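Long-range contacts in choline dehydrogenase and related flavoproteins (Aspergillus oryzae, PDB 3Q9T), which oxidises formate as a flavoenzyme of the glucose-methanol-choline oxidoreductase family, carrying 8-formyl-FAD at its catalytic site: residues D64-T69 / I80-T85; I446-F451 / C505-H510; G18-G23 / F212-N217. One frame throughout, in Å; residues are numbered along the deposited sequence.

Interaction 1: D64-T69 / I80-T85; sequences DWAYKT and IEKPNT. With FAY ([(2R,3S,4R,5R)-5-(6-amino-9H-purin-9-yl)-3,4-dihydroxytetrahydrofuran-2-yl]methyl (2R,3S,4S)-5-(8-formyl-7-methyl-2,4-dioxo-3,4-dihydrobenzo[g]pteridin-10(2H)-yl)-2,3,4-trihydroxypentyl dihydrogen diphosphate), chain D.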
loop_
_atom_site.group_PDB
_atom_site.type_symbol
_atom_site.label_atom_id
_atom_site.label_comp_id
_atom_site.label_asym_id
_atom_site.label_seq_id
_atom_site.Cartn_x
_atom_site.Cartn_y
_atom_site.Cartn_z
ATOM N N ASP A 64 14.767 -13.052 -7.838
ATOM C CA ASP A 64 14.050 -11.784 -7.846
ATOM C C ASP A 64 14.479 -10.881 -6.684
ATOM O O ASP A 64 14.284 -11.232 -5.522
ATOM C CB ASP A 64 12.539 -12.051 -7.768
ATOM C CG ASP A 64 11.711 -10.788 -7.848
ATOM O OD1 ASP A 64 12.303 -9.684 -7.897
ATOM O OD2 ASP A 64 10.464 -10.903 -7.850
ATOM N N TRP A 65 15.024 -9.707 -7.004
ATOM C CA TRP A 65 15.314 -8.686 -6.004
ATOM C C TRP A 65 14.095 -8.430 -5.120
ATOM O O TRP A 65 14.230 -8.180 -3.934
ATOM C CB TRP A 65 15.778 -7.377 -6.654
ATOM C CG TRP A 65 17.153 -7.461 -7.269
ATOM C CD1 TRP A 65 17.462 -7.737 -8.582
ATOM C CD2 TRP A 65 18.403 -7.277 -6.594
ATOM N NE1 TRP A 65 18.826 -7.726 -8.759
ATOM C CE2 TRP A 65 19.429 -7.457 -7.557
ATOM C CE3 TRP A 65 18.758 -6.976 -5.271
ATOM C CZ2 TRP A 65 20.781 -7.339 -7.237
ATOM C CZ3 TRP A 65 20.103 -6.857 -4.954
ATOM C CH2 TRP A 65 21.098 -7.037 -5.933
ATOM N N ALA A 66 12.915 -8.488 -5.725
ATOM C CA ALA A 66 11.652 -8.376 -5.008
ATOM C C ALA A 66 11.584 -7.094 -4.183
ATOM O O ALA A 66 11.239 -7.116 -3.006
ATOM C CB ALA A 66 11.398 -9.624 -4.134
ATOM N N TYR A 67 11.914 -5.977 -4.816
ATOM C CA TYR A 67 11.840 -4.676 -4.166
ATOM C C TYR A 67 10.432 -4.266 -3.730
ATOM O O TYR A 67 9.437 -4.503 -4.436
ATOM C CB TYR A 67 12.356 -3.588 -5.109
ATOM C CG TYR A 67 13.781 -3.760 -5.564
ATOM C CD1 TYR A 67 14.828 -3.732 -4.654
ATOM C CD2 TYR A 67 14.088 -3.912 -6.918
ATOM C CE1 TYR A 67 16.147 -3.875 -5.072
ATOM C CE2 TYR A 67 15.394 -4.058 -7.340
ATOM C CZ TYR A 67 16.417 -4.037 -6.412
ATOM O OH TYR A 67 17.710 -4.174 -6.821
ATOM N N LYS A 68 10.368 -3.603 -2.584
ATOM C CA LYS A 68 9.230 -2.758 -2.261
ATOM C C LYS A 68 9.318 -1.510 -3.129
ATOM O O LYS A 68 10.405 -0.938 -3.274
ATOM C CB LYS A 68 9.295 -2.321 -0.798
ATOM C CG LYS A 68 9.147 -3.454 0.219
ATOM C CD LYS A 68 9.297 -2.909 1.625
ATOM C CE LYS A 68 8.796 -3.901 2.671
ATOM N NZ LYS A 68 9.059 -3.366 4.041
ATOM N N THR A 69 8.196 -1.097 -3.722
ATOM C CA THR A 69 8.129 0.213 -4.355
ATOM C C THR A 69 6.747 0.851 -4.328
ATOM O O THR A 69 5.729 0.172 -4.430
ATOM C CB THR A 69 8.725 0.256 -5.823
ATOM O OG1 THR A 69 7.678 0.300 -6.790
ATOM C CG2 THR A 69 9.634 -0.883 -6.096
ATOM N N ILE A 80 1.939 1.030 -1.845
ATOM C CA ILE A 80 3.294 0.545 -1.958
ATOM C C ILE A 80 3.152 -0.952 -2.166
ATOM O O ILE A 80 2.220 -1.564 -1.653
ATOM C CB ILE A 80 4.131 0.906 -0.722
ATOM C CG1 ILE A 80 5.573 0.398 -0.873
ATOM C CG2 ILE A 80 3.468 0.362 0.554
ATOM C CD1 ILE A 80 6.473 0.758 0.337
ATOM N N GLU A 81 4.017 -1.531 -2.987
ATOM C CA GLU A 81 3.902 -2.954 -3.296
ATOM C C GLU A 81 5.215 -3.707 -3.169
ATOM O O GLU A 81 6.312 -3.120 -3.246
ATOM C CB GLU A 81 3.339 -3.164 -4.705
ATOM C CG GLU A 81 1.919 -2.636 -4.922
ATOM C CD GLU A 81 0.840 -3.570 -4.377
ATOM O OE1 GLU A 81 1.175 -4.688 -3.940
ATOM O OE2 GLU A 81 -0.352 -3.187 -4.396
ATOM N N LYS A 82 5.085 -5.016 -2.980
ATOM C CA LYS A 82 6.207 -5.927 -3.059
ATOM C C LYS A 82 5.646 -7.256 -3.510
ATOM O O LYS A 82 4.656 -7.712 -2.968
ATOM C CB LYS A 82 6.902 -6.051 -1.703
ATOM C CG LYS A 82 7.906 -7.183 -1.599
ATOM C CD LYS A 82 8.351 -7.327 -0.164
ATOM C CE LYS A 82 9.330 -8.447 0.018
ATOM N NZ LYS A 82 10.564 -8.149 -0.703
ATOM N N PRO A 83 6.287 -7.895 -4.495
ATOM C CA PRO A 83 7.571 -7.510 -5.079
ATOM C C PRO A 83 7.452 -6.667 -6.338
ATOM O O PRO A 83 6.610 -6.927 -7.173
ATOM C CB PRO A 83 8.161 -8.869 -5.479
ATOM C CG PRO A 83 6.946 -9.645 -5.936
ATOM C CD PRO A 83 5.857 -9.234 -4.951
ATOM N N ASN A 84 8.308 -5.666 -6.473
ATOM C CA ASN A 84 8.505 -5.038 -7.759
ATOM C C ASN A 84 9.664 -5.781 -8.401
ATOM O O ASN A 84 10.817 -5.467 -8.151
ATOM C CB ASN A 84 8.847 -3.567 -7.600
ATOM C CG ASN A 84 8.916 -2.848 -8.924
ATOM O OD1 ASN A 84 9.396 -1.706 -9.009
ATOM N ND2 ASN A 84 8.408 -3.491 -9.963
ATOM N N THR A 85 9.335 -6.780 -9.208
ATOM C CA THR A 85 10.278 -7.786 -9.678
ATOM C C THR A 85 11.396 -7.232 -10.575
ATOM O O THR A 85 11.149 -6.426 -11.471
ATOM C CB THR A 85 9.491 -8.903 -10.411
ATOM O OG1 THR A 85 8.700 -9.641 -9.458
ATOM C CG2 THR A 85 10.407 -9.835 -11.190
HETATM P P FAY D . 18.885 -3.590 -17.510
HETATM N N1 FAY D . 10.725 -5.823 -21.463
HETATM C C2 FAY D . 10.362 -6.329 -22.709
HETATM O O2 FAY D . 10.853 -5.863 -23.730
HETATM N N3 FAY D . 9.855 -7.608 -22.800
HETATM C C4 FAY D . 9.188 -8.130 -21.719
HETATM O O4 FAY D . 8.171 -8.813 -21.948
HETATM N N5 FAY D . 8.897 -8.139 -19.351
HETATM C C6 FAY D . 8.968 -8.570 -17.042
HETATM C C7 FAY D . 9.537 -8.405 -15.792
HETATM C C8 FAY D . 10.601 -7.512 -15.633
HETATM O O8 FAY D . 12.357 -6.887 -14.212
HETATM C C9 FAY D . 11.156 -6.891 -16.761
HETATM P PA FAY D . 18.946 -5.529 -15.450
HETATM C "C1'" FAY D . 12.182 -5.313 -19.018
HETATM C C10 FAY D . 10.295 -6.444 -20.314
HETATM N N10 FAY D . 10.948 -6.215 -19.099
HETATM N N1A FAY D . 25.617 -5.627 -6.784
HETATM O O1A FAY D . 18.077 -5.708 -14.250
HETATM C C1B FAY D . 22.741 -6.633 -11.061
HETATM O O1P FAY D . 20.186 -4.033 -18.134
HETATM C "C2'" FAY D . 13.475 -6.069 -19.404
HETATM O "O2'" FAY D . 13.445 -7.296 -18.767
HETATM C C2A FAY D . 25.886 -6.541 -7.786
HETATM O O2A FAY D . 18.639 -6.473 -16.572
HETATM C C2B FAY D . 21.385 -7.315 -11.117
HETATM O O2B FAY D . 21.357 -8.561 -10.445
HETATM O O2P FAY D . 18.752 -2.078 -17.539
HETATM C "C3'" FAY D . 14.897 -5.441 -19.231
HETATM O "O3'" FAY D . 15.910 -6.331 -18.768
HETATM N N3A FAY D . 25.016 -6.689 -8.855
HETATM C C3B FAY D . 21.204 -7.494 -12.609
HETATM O O3B FAY D . 21.893 -8.653 -13.008
HETATM O O3P FAY D . 18.851 -4.021 -15.958
HETATM C "C4'" FAY D . 14.964 -4.205 -18.370
HETATM O "O4'" FAY D . 13.943 -3.339 -18.859
HETATM C C4A FAY D . 23.896 -5.924 -8.919
HETATM C C4B FAY D . 21.940 -6.318 -13.203
HETATM O O4B FAY D . 22.747 -5.774 -12.173
HETATM C C4X FAY D . 9.413 -7.530 -20.466
HETATM C "C5'" FAY D . 16.367 -3.555 -18.445
HETATM O "O5'" FAY D . 17.560 -4.301 -18.164
HETATM C C5A FAY D . 23.614 -4.991 -7.925
HETATM C C5B FAY D . 20.978 -5.283 -13.753
HETATM O O5B FAY D . 20.486 -5.761 -14.981
HETATM C C5X FAY D . 9.384 -7.783 -18.112
HETATM C C6A FAY D . 24.478 -4.842 -6.842
HETATM N N6A FAY D . 24.157 -4.018 -5.835
HETATM N N7A FAY D . 22.457 -4.378 -8.247
HETATM C C7M FAY D . 8.860 -9.057 -14.610
HETATM C C8A FAY D . 22.001 -4.880 -9.414
HETATM C C8M FAY D . 11.430 -7.640 -14.413
HETATM C C9A FAY D . 10.530 -6.977 -18.003
HETATM N N9A FAY D . 22.876 -5.838 -9.835
#
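Two donors grip Asp-64 OD2, at the base of the beta hairpin 67-74/77-81: the Thr-85 hydroxyl, with OG1 at 2.7 Å and above the carboxylate plane, and the backbone N of Asn-60. The partner oxygen OD1 also takes two, the N of Ala-66, which closes an Asx turn, and that of Arg-86, so the buried carboxylate is fixed in rotation. CG anti to the backbone N (chi1 -177°) aims it across at Thr-85. Beyond this turn the segments run antiparallel. Asn-84 N donates to Tyr-67 O (2.6 Å, 166°), and the backbone N and O of Thr-69 and Glu-81 bond both ways. Between these two pairs the register slips by one residue, a beta bulge, where the chain turns a corner at Lys-82 before the cis peptide of Pro-83. Lys-82 reaches back along an extended chain bent only at its last torsion, so that NZ makes a 2.6 Å hydrogen bond to Ala-66 O in the carbonyl plane. Pro-83 CB rests on Ala-66 CB. Lys-68 sends its ammonium to Glu-78 of the second subunit, and Tyr-67 OH bonds Glu-270. Near the cofactor, Trp-65 brings its ring edge to the adenosine ribose, a weak NE1 bond to FAY O2B, while Thr-85 O stands 3.0 Å from the formyl oxygen FAY O8.

Interaction 2: I446-F451 / C505-H510; sequences INLNFF and CQTAFH. With FAY ([(2R,3S,4R,5R)-5-(6-amino-9H-purin-9-yl)-3,4-dihydroxytetrahydrofuran-2-yl]methyl (2R,3S,4S)-5-(8-formyl-7-methyl-2,4-dioxo-3,4-dihydrobenzo[g]pteridin-10(2H)-yl)-2,3,4-trihydroxypentyl dihydrogen diphosphate), chain D.
Cys-505, just past the helix 494-504, opens the contact by setting CB 3.6 Å from CE2 at the edge of the Phe-451 ring. Its SG, held between backbone N and carbonyl carbon (chi1 74°), also lies beside that ring, 5.0 Å from the centroid and close to the ring plane: a sulfur-aromatic contact at the edge. Gln-506 turns its side chain from the other segment and bends it forward to its own backbone, NE2 donating almost along the C=O axis of Thr-507 O, with a second bond to Ala-403 O. At Thr-507 the edge of the Phe-450 ring arrives, CE2 lying 3.5 Å from Thr-507 CA, and the tip of Leu-448 approaches CB with CD1. Leu-448 CB lies over one face of the Phe-450 ring. Thr-507 OG1, anti to its backbone N (chi1 178°), accepts from Phe-509 N in an ST turn and is bonded to Asp-306. Ala-508 puts its carbonyl carbon over the His-510 ring. The ST turn brings Phe-509 to the flavin: Thr-507 O lies over one ring face and the methyl C7M of FAY over the other, 3.5 Å from Phe-509 CD1. His-510 follows beside the isoalloxazine, its ND1 bonded to His-307 ND1, and touches Arg-553, consistent with the His-Arg pair of the active site. No hydrogen bond joins the two segments: the contact is apolar, ring edges against backbone and CB atoms of 505-507, and the flavin-facing residues take no part in it.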
loop_
_atom_site.group_PDB
_atom_site.type_symbol
_atom_site.label_atom_id
_atom_site.label_comp_id
_atom_site.label_asym_id
_atom_site.label_seq_id
_atom_site.Cartn_x
_atom_site.Cartn_y
_atom_site.Cartn_z
ATOM N N ILE A 446 11.929 3.683 -3.772
ATOM C CA ILE A 446 11.448 3.745 -5.143
ATOM C C ILE A 446 10.007 4.229 -5.187
ATOM O O ILE A 446 9.103 3.580 -4.658
ATOM C CB ILE A 446 11.546 2.346 -5.848
ATOM C CG1 ILE A 446 12.947 1.733 -5.663
ATOM C CG2 ILE A 446 11.162 2.454 -7.325
ATOM C CD1 ILE A 446 13.137 0.357 -6.307
ATOM N N ASN A 447 9.811 5.381 -5.815
ATOM C CA ASN A 447 8.485 5.909 -6.090
ATOM C C ASN A 447 8.263 6.068 -7.600
ATOM O O ASN A 447 9.000 6.812 -8.254
ATOM C CB ASN A 447 8.299 7.247 -5.389
ATOM C CG ASN A 447 6.988 7.898 -5.746
ATOM O OD1 ASN A 447 6.046 7.226 -6.140
ATOM N ND2 ASN A 447 6.931 9.220 -5.644
ATOM N N LEU A 448 7.278 5.350 -8.150
ATOM C CA LEU A 448 7.013 5.368 -9.596
ATOM C C LEU A 448 6.088 6.506 -10.005
ATOM O O LEU A 448 5.991 6.848 -11.176
ATOM C CB LEU A 448 6.389 4.039 -10.053
ATOM C CG LEU A 448 7.289 2.807 -10.004
ATOM C CD1 LEU A 448 6.510 1.538 -10.287
ATOM C CD2 LEU A 448 8.423 2.988 -10.998
ATOM N N ASN A 449 5.362 7.043 -9.033
ATOM C CA ASN A 449 4.535 8.213 -9.252
ATOM C C ASN A 449 3.530 8.033 -10.390
ATOM O O ASN A 449 3.274 8.959 -11.158
ATOM C CB ASN A 449 5.412 9.444 -9.480
ATOM C CG ASN A 449 4.654 10.748 -9.275
ATOM O OD1 ASN A 449 3.801 10.846 -8.393
ATOM N ND2 ASN A 449 4.961 11.756 -10.095
ATOM N N PHE A 450 2.964 6.837 -10.483
ATOM C CA PHE A 450 1.957 6.539 -11.488
ATOM C C PHE A 450 0.733 7.428 -11.278
ATOM O O PHE A 450 0.262 7.620 -10.136
ATOM C CB PHE A 450 1.516 5.070 -11.389
ATOM C CG PHE A 450 2.477 4.076 -11.985
ATOM C CD1 PHE A 450 3.266 4.404 -13.089
ATOM C CD2 PHE A 450 2.543 2.783 -11.479
ATOM C CE1 PHE A 450 4.117 3.477 -13.653
ATOM C CE2 PHE A 450 3.417 1.843 -12.034
ATOM C CZ PHE A 450 4.191 2.187 -13.127
ATOM N N PHE A 451 0.209 7.963 -12.374
ATOM C CA PHE A 451 -1.058 8.684 -12.347
ATOM C C PHE A 451 -1.010 10.005 -11.535
ATOM O O PHE A 451 -2.027 10.477 -11.029
ATOM C CB PHE A 451 -2.170 7.755 -11.849
ATOM C CG PHE A 451 -2.398 6.563 -12.745
ATOM C CD1 PHE A 451 -2.895 6.734 -14.039
ATOM C CD2 PHE A 451 -2.110 5.275 -12.311
ATOM C CE1 PHE A 451 -3.098 5.662 -14.868
ATOM C CE2 PHE A 451 -2.314 4.177 -13.150
ATOM C CZ PHE A 451 -2.809 4.367 -14.427
ATOM N N CYS A 505 -3.952 -0.850 -10.587
ATOM C CA CYS A 505 -2.849 -0.680 -11.517
ATOM C C CYS A 505 -1.578 -1.279 -10.922
ATOM O O CYS A 505 -1.494 -1.500 -9.714
ATOM C CB CYS A 505 -2.630 0.802 -11.814
ATOM S SG CYS A 505 -1.848 1.697 -10.453
ATOM N N GLN A 506 -0.595 -1.540 -11.781
ATOM C CA GLN A 506 0.717 -2.013 -11.343
ATOM C C GLN A 506 1.728 -1.516 -12.346
ATOM O O GLN A 506 1.356 -0.984 -13.393
ATOM C CB GLN A 506 0.775 -3.554 -11.309
ATOM C CG GLN A 506 0.488 -4.189 -12.654
ATOM C CD GLN A 506 0.726 -5.678 -12.658
ATOM O OE1 GLN A 506 -0.099 -6.462 -12.159
ATOM N NE2 GLN A 506 1.872 -6.086 -13.200
ATOM N N THR A 507 3.005 -1.707 -12.036
ATOM C CA THR A 507 4.064 -1.492 -13.016
ATOM C C THR A 507 3.871 -2.437 -14.193
ATOM O O THR A 507 3.512 -3.599 -14.007
ATOM C CB THR A 507 5.461 -1.757 -12.404
ATOM O OG1 THR A 507 6.464 -1.570 -13.410
ATOM C CG2 THR A 507 5.559 -3.191 -11.864
ATOM N N ALA A 508 4.105 -1.952 -15.409
ATOM C CA ALA A 508 4.140 -2.858 -16.555
ATOM C C ALA A 508 5.556 -3.429 -16.723
ATOM O O ALA A 508 5.859 -4.057 -17.727
ATOM C CB ALA A 508 3.675 -2.147 -17.820
ATOM N N PHE A 509 6.409 -3.190 -15.725
ATOM C CA PHE A 509 7.785 -3.723 -15.663
ATOM C C PHE A 509 8.798 -3.021 -16.583
ATOM O O PHE A 509 9.795 -3.626 -16.966
ATOM C CB PHE A 509 7.811 -5.243 -15.897
ATOM C CG PHE A 509 6.890 -6.021 -14.976
ATOM C CD1 PHE A 509 7.178 -6.146 -13.623
ATOM C CD2 PHE A 509 5.748 -6.632 -15.466
ATOM C CE1 PHE A 509 6.344 -6.861 -12.769
ATOM C CE2 PHE A 509 4.909 -7.351 -14.617
ATOM C CZ PHE A 509 5.214 -7.471 -13.271
ATOM N N HIS A 510 8.568 -1.742 -16.896
ATOM C CA HIS A 510 9.470 -0.992 -17.783
ATOM C C HIS A 510 10.093 0.274 -17.184
ATOM O O HIS A 510 10.133 1.304 -17.852
ATOM C CB HIS A 510 8.739 -0.598 -19.083
ATOM C CG HIS A 510 7.922 -1.704 -19.672
ATOM N ND1 HIS A 510 6.742 -1.480 -20.350
ATOM C CD2 HIS A 510 8.108 -3.046 -19.673
ATOM C CE1 HIS A 510 6.231 -2.637 -20.731
ATOM N NE2 HIS A 510 7.042 -3.603 -20.338
HETATM P P FAY D . 18.885 -3.590 -17.510
HETATM N N1 FAY D . 10.725 -5.823 -21.463
HETATM C C2 FAY D . 10.362 -6.329 -22.709
HETATM O O2 FAY D . 10.853 -5.863 -23.730
HETATM N N3 FAY D . 9.855 -7.608 -22.800
HETATM C C4 FAY D . 9.188 -8.130 -21.719
HETATM O O4 FAY D . 8.171 -8.813 -21.948
HETATM N N5 FAY D . 8.897 -8.139 -19.351
HETATM C C6 FAY D . 8.968 -8.570 -17.042
HETATM C C7 FAY D . 9.537 -8.405 -15.792
HETATM C C8 FAY D . 10.601 -7.512 -15.633
HETATM O O8 FAY D . 12.357 -6.887 -14.212
HETATM C C9 FAY D . 11.156 -6.891 -16.761
HETATM P PA FAY D . 18.946 -5.529 -15.450
HETATM C "C1'" FAY D . 12.182 -5.313 -19.018
HETATM C C10 FAY D . 10.295 -6.444 -20.314
HETATM N N10 FAY D . 10.948 -6.215 -19.099
HETATM N N1A FAY D . 25.617 -5.627 -6.784
HETATM O O1A FAY D . 18.077 -5.708 -14.250
HETATM C C1B FAY D . 22.741 -6.633 -11.061
HETATM O O1P FAY D . 20.186 -4.033 -18.134
HETATM C "C2'" FAY D . 13.475 -6.069 -19.404
HETATM O "O2'" FAY D . 13.445 -7.296 -18.767
HETATM C C2A FAY D . 25.886 -6.541 -7.786
HETATM O O2A FAY D . 18.639 -6.473 -16.572
HETATM C C2B FAY D . 21.385 -7.315 -11.117
HETATM O O2B FAY D . 21.357 -8.561 -10.445
HETATM O O2P FAY D . 18.752 -2.078 -17.539
HETATM C "C3'" FAY D . 14.897 -5.441 -19.231
HETATM O "O3'" FAY D . 15.910 -6.331 -18.768
HETATM N N3A FAY D . 25.016 -6.689 -8.855
HETATM C C3B FAY D . 21.204 -7.494 -12.609
HETATM O O3B FAY D . 21.893 -8.653 -13.008
HETATM O O3P FAY D . 18.851 -4.021 -15.958
HETATM C "C4'" FAY D . 14.964 -4.205 -18.370
HETATM O "O4'" FAY D . 13.943 -3.339 -18.859
HETATM C C4A FAY D . 23.896 -5.924 -8.919
HETATM C C4B FAY D . 21.940 -6.318 -13.203
HETATM O O4B FAY D . 22.747 -5.774 -12.173
HETATM C C4X FAY D . 9.413 -7.530 -20.466
HETATM C "C5'" FAY D . 16.367 -3.555 -18.445
HETATM O "O5'" FAY D . 17.560 -4.301 -18.164
HETATM C C5A FAY D . 23.614 -4.991 -7.925
HETATM C C5B FAY D . 20.978 -5.283 -13.753
HETATM O O5B FAY D . 20.486 -5.761 -14.981
HETATM C C5X FAY D . 9.384 -7.783 -18.112
HETATM C C6A FAY D . 24.478 -4.842 -6.842
HETATM N N6A FAY D . 24.157 -4.018 -5.835
HETATM N N7A FAY D . 22.457 -4.378 -8.247
HETATM C C7M FAY D . 8.860 -9.057 -14.610
HETATM C C8A FAY D . 22.001 -4.880 -9.414
HETATM C C8M FAY D . 11.430 -7.640 -14.413
HETATM C C9A FAY D . 10.530 -6.977 -18.003
HETATM N N9A FAY D . 22.876 -5.838 -9.835
#

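Interaction 3: G18-G23 / F212-N217; sequences GNTVAG and FLFVKN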
loop_
_atom_site.group_PDB
_atom_site.type_symbol
_atom_site.label_atom_id
_atom_site.label_comp_id
_atom_site.label_asym_id
_atom_site.label_seq_id
_atom_site.Cartn_x
_atom_site.Cartn_y
_atom_site.Cartn_z
ATOM N N GLY A 18 24.369 -4.969 -19.461
ATOM C CA GLY A 18 25.674 -5.312 -18.914
ATOM C C GLY A 18 26.346 -6.372 -19.769
ATOM O O GLY A 18 27.394 -6.136 -20.354
ATOM N N ASN A 19 25.731 -7.542 -19.866
ATOM C CA ASN A 19 26.295 -8.606 -20.691
ATOM C C ASN A 19 26.471 -8.242 -22.158
ATOM O O ASN A 19 27.419 -8.688 -22.794
ATOM C CB ASN A 19 25.485 -9.892 -20.535
ATOM C CG ASN A 19 25.540 -10.427 -19.120
ATOM O OD1 ASN A 19 26.494 -10.138 -18.377
ATOM N ND2 ASN A 19 24.531 -11.205 -18.734
ATOM N N THR A 20 25.572 -7.423 -22.694
ATOM C CA THR A 20 25.701 -6.984 -24.075
ATOM C C THR A 20 27.017 -6.248 -24.267
ATOM O O THR A 20 27.784 -6.544 -25.198
ATOM C CB THR A 20 24.544 -6.040 -24.487
ATOM O OG1 THR A 20 23.292 -6.710 -24.300
ATOM C CG2 THR A 20 24.686 -5.614 -25.952
ATOM N N VAL A 21 27.278 -5.282 -23.386
ATOM C CA VAL A 21 28.500 -4.493 -23.472
ATOM C C VAL A 21 29.707 -5.412 -23.288
ATOM O O VAL A 21 30.664 -5.388 -24.085
ATOM C CB VAL A 21 28.527 -3.333 -22.441
ATOM C CG1 VAL A 21 29.921 -2.686 -22.376
ATOM C CG2 VAL A 21 27.463 -2.288 -22.779
ATOM N N ALA A 22 29.639 -6.255 -22.263
ATOM C CA ALA A 22 30.752 -7.154 -21.958
ATOM C C ALA A 22 31.102 -8.092 -23.111
ATOM O O ALA A 22 32.274 -8.299 -23.394
ATOM C CB ALA A 22 30.472 -7.955 -20.706
ATOM N N GLY A 23 30.088 -8.673 -23.746
ATOM C CA GLY A 23 30.307 -9.663 -24.787
ATOM C C GLY A 23 30.886 -9.028 -26.036
ATOM O O GLY A 23 31.709 -9.617 -26.723
ATOM N N PHE A 212 22.774 -13.504 -20.959
ATOM C CA PHE A 212 23.883 -14.402 -20.607
ATOM C C PHE A 212 24.456 -15.122 -21.833
ATOM O O PHE A 212 25.573 -15.637 -21.798
ATOM C CB PHE A 212 23.446 -15.422 -19.559
ATOM C CG PHE A 212 22.151 -16.110 -19.891
ATOM C CD1 PHE A 212 20.988 -15.791 -19.203
ATOM C CD2 PHE A 212 22.093 -17.063 -20.896
ATOM C CE1 PHE A 212 19.790 -16.423 -19.504
ATOM C CE2 PHE A 212 20.893 -17.690 -21.217
ATOM C CZ PHE A 212 19.744 -17.374 -20.520
ATOM N N LEU A 213 23.671 -15.155 -22.902
ATOM C CA LEU A 213 24.087 -15.716 -24.180
ATOM C C LEU A 213 25.224 -14.919 -24.840
ATOM O O LEU A 213 25.878 -15.411 -25.768
ATOM C CB LEU A 213 22.875 -15.727 -25.122
ATOM C CG LEU A 213 22.142 -17.037 -25.450
ATOM C CD1 LEU A 213 22.375 -18.127 -24.413
ATOM C CD2 LEU A 213 20.654 -16.790 -25.684
ATOM N N PHE A 214 25.412 -13.673 -24.402
ATOM C CA PHE A 214 26.475 -12.817 -24.908
ATOM C C PHE A 214 27.853 -13.163 -24.326
ATOM O O PHE A 214 28.885 -12.850 -24.931
ATOM C CB PHE A 214 26.196 -11.363 -24.525
ATOM C CG PHE A 214 25.595 -10.540 -25.615
ATOM C CD1 PHE A 214 26.392 -10.013 -26.623
ATOM C CD2 PHE A 214 24.235 -10.254 -25.618
ATOM C CE1 PHE A 214 25.843 -9.223 -27.637
ATOM C CE2 PHE A 214 23.678 -9.465 -26.629
ATOM C CZ PHE A 214 24.481 -8.948 -27.637
ATOM N N VAL A 215 27.883 -13.770 -23.144
ATOM C CA VAL A 215 29.134 -13.782 -22.367
ATOM C C VAL A 215 29.699 -15.153 -22.007
ATOM O O VAL A 215 30.621 -15.257 -21.188
ATOM C CB VAL A 215 29.004 -12.950 -21.075
ATOM C CG1 VAL A 215 28.754 -11.498 -21.411
ATOM C CG2 VAL A 215 27.899 -13.514 -20.180
ATOM N N LYS A 216 29.164 -16.202 -22.617
ATOM C CA LYS A 216 29.676 -17.549 -22.369
ATOM C C LYS A 216 30.717 -17.954 -23.425
ATOM O O LYS A 216 30.821 -17.335 -24.490
ATOM C CB LYS A 216 28.522 -18.555 -22.287
ATOM C CG LYS A 216 27.515 -18.453 -23.447
ATOM C CD LYS A 216 26.201 -19.190 -23.144
ATOM C CE LYS A 216 26.275 -20.693 -23.431
ATOM N NZ LYS A 216 25.954 -20.994 -24.858
ATOM N N ASN A 217 31.508 -18.975 -23.107
ATOM C CA ASN A 217 32.555 -19.459 -24.009
ATOM C C ASN A 217 33.467 -18.343 -24.511
ATOM O O ASN A 217 33.872 -18.334 -25.677
ATOM C CB ASN A 217 31.956 -20.210 -25.208
ATOM C CG ASN A 217 30.839 -21.159 -24.807
ATOM O OD1 ASN A 217 29.760 -21.144 -25.402
ATOM N ND2 ASN A 217 31.086 -21.979 -23.785
#
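This is a buried, mainly apolar packing contact between the helix 16-25 of the FAD-binding Rossmann-type fold and the loop that leads into strand 221-224, at the edge of the parallel sheet. Gly-18 fits the last glycine of a GxGxxG pattern, and Thr-16 and Ala-17 at the head of the same helix bind FAD. Phe-214 carries the contact: it lays one ring face flat on the helix backbone, with Thr-20 CA 3.8 Å from the ring centroid and only 9° off the ring normal, a CH-pi contact. Thr-20 runs alongside in the same direction, and Thr-20 CG2 reaches Phe-214 CZ at 3.7 Å; the hydroxyl OG1 bonds Thr-16 O, one turn back in the helix. Glu-563 of helix 555-572 touches both side chains. Val-215 comes in at right angles to Asn-19, its CG1 3.7 Å from Asn-19 CB and on toward Ala-22 CB. Gly-23, with no side chain, lets Phe-214 O come within 3.5 Å of its CA in a CA-H...O contact. Phe-214 CB and Val-215 CG1 both lie against Asn-19 O, the helix bond acceptor of Gly-23 N. No conventional hydrogen bond spans the two segments, so packing carries the contact within them; a polar tie between helix and loop lies just outside, where Asn-19 ND2 bonds Ser-211 OG, immediately ahead of Phe-212.

How the interactions relate
From the N terminus, the chain enters interaction 3 at helix segment 18-23 and closes it only at 212-217, a long loop that contains the whole of interaction 1, the short hairpin closure 64-69/80-85. Interaction 2 follows in series, opening at 446-451 and closing at 505-510; no pair crosses. Interactions 1 and 2, with centres about 11 Å apart, pack directly: Thr-69 CB meets Ile-446 CB at 3.5 Å, and Asn-84 ND2 meets Thr-507 CG2. Both reach FAY, interaction 1 at the adenosine ribose and formyl group, interaction 2 at the flavin methyl. Interaction 3, its centre about 26 Å and 29 Å from theirs, packs the loop before strand 221-224 on the Rossmann-type helix.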